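Side-chain contact in kallikrein-10 (Homo sapiens, PDB 5LPE), which belongs to the trypsin-like serine peptidases, is a zymogen-like enzyme inhibited by zinc, and has a tumour-suppressor role in breast and prostate cancer: residues A[63-68]-A[108-113]. Numbering follows the deposited sequence.
Sequences QGEQLR and GPRVRA
Glu65 and Arg110 face each other at the protein surface, and their pairing illustrates how loosely a solvent-side salt bridge can be held while the neighbouring Val111 is buried. The two side chains cross at roughly a right angle, with the carboxylate and guanidinium planes turned 54° apart. A side-by-side, two-pronged bridge is not what the model has: the pair is joined by one weak hydrogen bond from Arg110 NH2 to Glu65 OE1 at 3.5 Å, bent to 140° at the hydrogen, and the exact place of that oxygen is doubtful. In Arg110, CG lies between the backbone N and the carbonyl carbon (chi1 65°), and the carbons of the chain pass by the carboxylate. Beyond the bend at chi3, NE and CZ run on past the acid, and of the guanidinium nitrogens NH2 alone is turned back to OE1, while Pro109 CD borders the edge of the group.

Next to this pair, Gln66 extends its amide toward Arg110 and Val111. NE2 lies 3.9 Å from Arg110 CD and 4.0 Å from Val111 CG2, both van der Waals contacts with carbon. The other end of the same amide, OE1, takes a weak hydrogen bond from the backbone N of Val106, which would help to set the rotation of the group. The contact belongs to the first of the two six-stranded antiparallel barrels of the chymotrypsin fold, where the start of strand 66-75 meets the loop that follows strand 97-101 and leads toward the second barrel. Gln66 is already part of the sheet, its backbone hydrogen-bonded to Val54 of strand 51-54, whereas Glu65 sits in the loop just before. Both Val111 and Gln66 also rest on Val105.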
# COMPACT_ATOMS: atom_id res chain seq x y z
N GLN A 63 2.02 -18.18 -14.92
CA GLN A 63 3.04 -17.23 -15.31
C GLN A 63 3.31 -16.25 -14.18
O GLN A 63 3.30 -16.63 -13.04
CB GLN A 63 2.67 -16.53 -16.61
CG GLN A 63 1.63 -15.44 -16.51
CD GLN A 63 0.28 -15.94 -16.07
OE1 GLN A 63 0.09 -17.13 -15.86
NE2 GLN A 63 -0.64 -15.05 -15.92
N GLY A 64 3.59 -15.01 -14.50
CA GLY A 64 3.88 -13.99 -13.51
C GLY A 64 5.35 -14.11 -13.31
O GLY A 64 5.82 -15.22 -13.38
N GLU A 65 6.06 -13.02 -13.03
CA GLU A 65 7.47 -13.18 -12.91
C GLU A 65 7.76 -14.13 -11.79
O GLU A 65 8.27 -15.22 -12.04
CB GLU A 65 8.10 -11.84 -12.64
CG GLU A 65 8.32 -11.04 -13.90
CD GLU A 65 9.77 -10.81 -14.22
OE1 GLU A 65 10.61 -10.92 -13.34
OE2 GLU A 65 10.07 -10.48 -15.37
N GLN A 66 7.35 -13.80 -10.57
CA GLN A 66 7.60 -14.70 -9.48
C GLN A 66 6.40 -14.86 -8.62
O GLN A 66 5.88 -13.90 -8.11
CB GLN A 66 8.82 -14.26 -8.69
CG GLN A 66 10.04 -14.18 -9.56
CD GLN A 66 11.23 -13.46 -8.97
OE1 GLN A 66 11.50 -13.54 -7.78
NE2 GLN A 66 11.98 -12.80 -9.82
N LEU A 67 5.99 -16.09 -8.45
CA LEU A 67 4.84 -16.40 -7.66
C LEU A 67 5.27 -16.94 -6.35
O LEU A 67 6.16 -17.73 -6.25
CB LEU A 67 4.00 -17.47 -8.34
CG LEU A 67 3.17 -17.01 -9.51
CD1 LEU A 67 2.19 -18.06 -9.96
CD2 LEU A 67 2.44 -15.76 -9.11
N ARG A 68 4.59 -16.51 -5.32
CA ARG A 68 4.89 -17.06 -4.01
C ARG A 68 3.58 -17.16 -3.25
O ARG A 68 2.55 -16.65 -3.67
CB ARG A 68 5.88 -16.22 -3.19
CG ARG A 68 7.25 -16.08 -3.79
CD ARG A 68 8.02 -17.39 -3.79
NE ARG A 68 9.42 -17.13 -4.07
CZ ARG A 68 9.93 -17.00 -5.29
NH1 ARG A 68 9.14 -17.12 -6.35
NH2 ARG A 68 11.21 -16.75 -5.46
N GLY A 108 15.91 -9.12 -8.10
CA GLY A 108 16.39 -8.79 -9.42
C GLY A 108 16.28 -7.32 -9.73
O GLY A 108 15.85 -6.52 -8.91
N PRO A 109 16.51 -6.97 -10.98
CA PRO A 109 16.24 -5.62 -11.44
C PRO A 109 14.73 -5.43 -11.40
O PRO A 109 14.18 -4.41 -11.09
CB PRO A 109 16.64 -5.66 -12.90
CG PRO A 109 16.95 -7.06 -13.24
CD PRO A 109 16.61 -7.91 -12.08
N ARG A 110 14.10 -6.51 -11.80
CA ARG A 110 12.69 -6.75 -11.91
C ARG A 110 11.84 -6.77 -10.65
O ARG A 110 10.70 -6.38 -10.66
CB ARG A 110 12.57 -8.08 -12.58
CG ARG A 110 13.13 -9.15 -11.69
CD ARG A 110 13.27 -10.36 -12.52
NE ARG A 110 14.28 -10.08 -13.52
CZ ARG A 110 14.42 -10.75 -14.66
NH1 ARG A 110 15.40 -10.45 -15.50
NH2 ARG A 110 13.59 -11.73 -14.95
N VAL A 111 12.39 -7.29 -9.58
CA VAL A 111 11.72 -7.36 -8.31
C VAL A 111 12.66 -6.96 -7.20
O VAL A 111 13.60 -7.61 -6.99
CB VAL A 111 11.30 -8.82 -8.05
CG1 VAL A 111 10.71 -9.01 -6.69
CG2 VAL A 111 10.30 -9.27 -9.06
N ARG A 112 12.39 -5.92 -6.46
CA ARG A 112 13.19 -5.50 -5.32
C ARG A 112 12.28 -5.08 -4.18
O ARG A 112 11.14 -4.66 -4.39
CB ARG A 112 14.10 -4.30 -5.64
CG ARG A 112 15.16 -4.47 -6.69
CD ARG A 112 15.13 -3.36 -7.73
NE ARG A 112 14.99 -2.02 -7.15
CZ ARG A 112 14.93 -0.90 -7.87
NH1 ARG A 112 15.02 -0.93 -9.20
NH2 ARG A 112 14.79 0.28 -7.26
N ALA A 113 12.81 -5.12 -2.97
CA ALA A 113 12.08 -4.49 -1.89
C ALA A 113 12.06 -2.97 -2.07
O ALA A 113 12.89 -2.38 -2.77
CB ALA A 113 12.67 -4.87 -0.54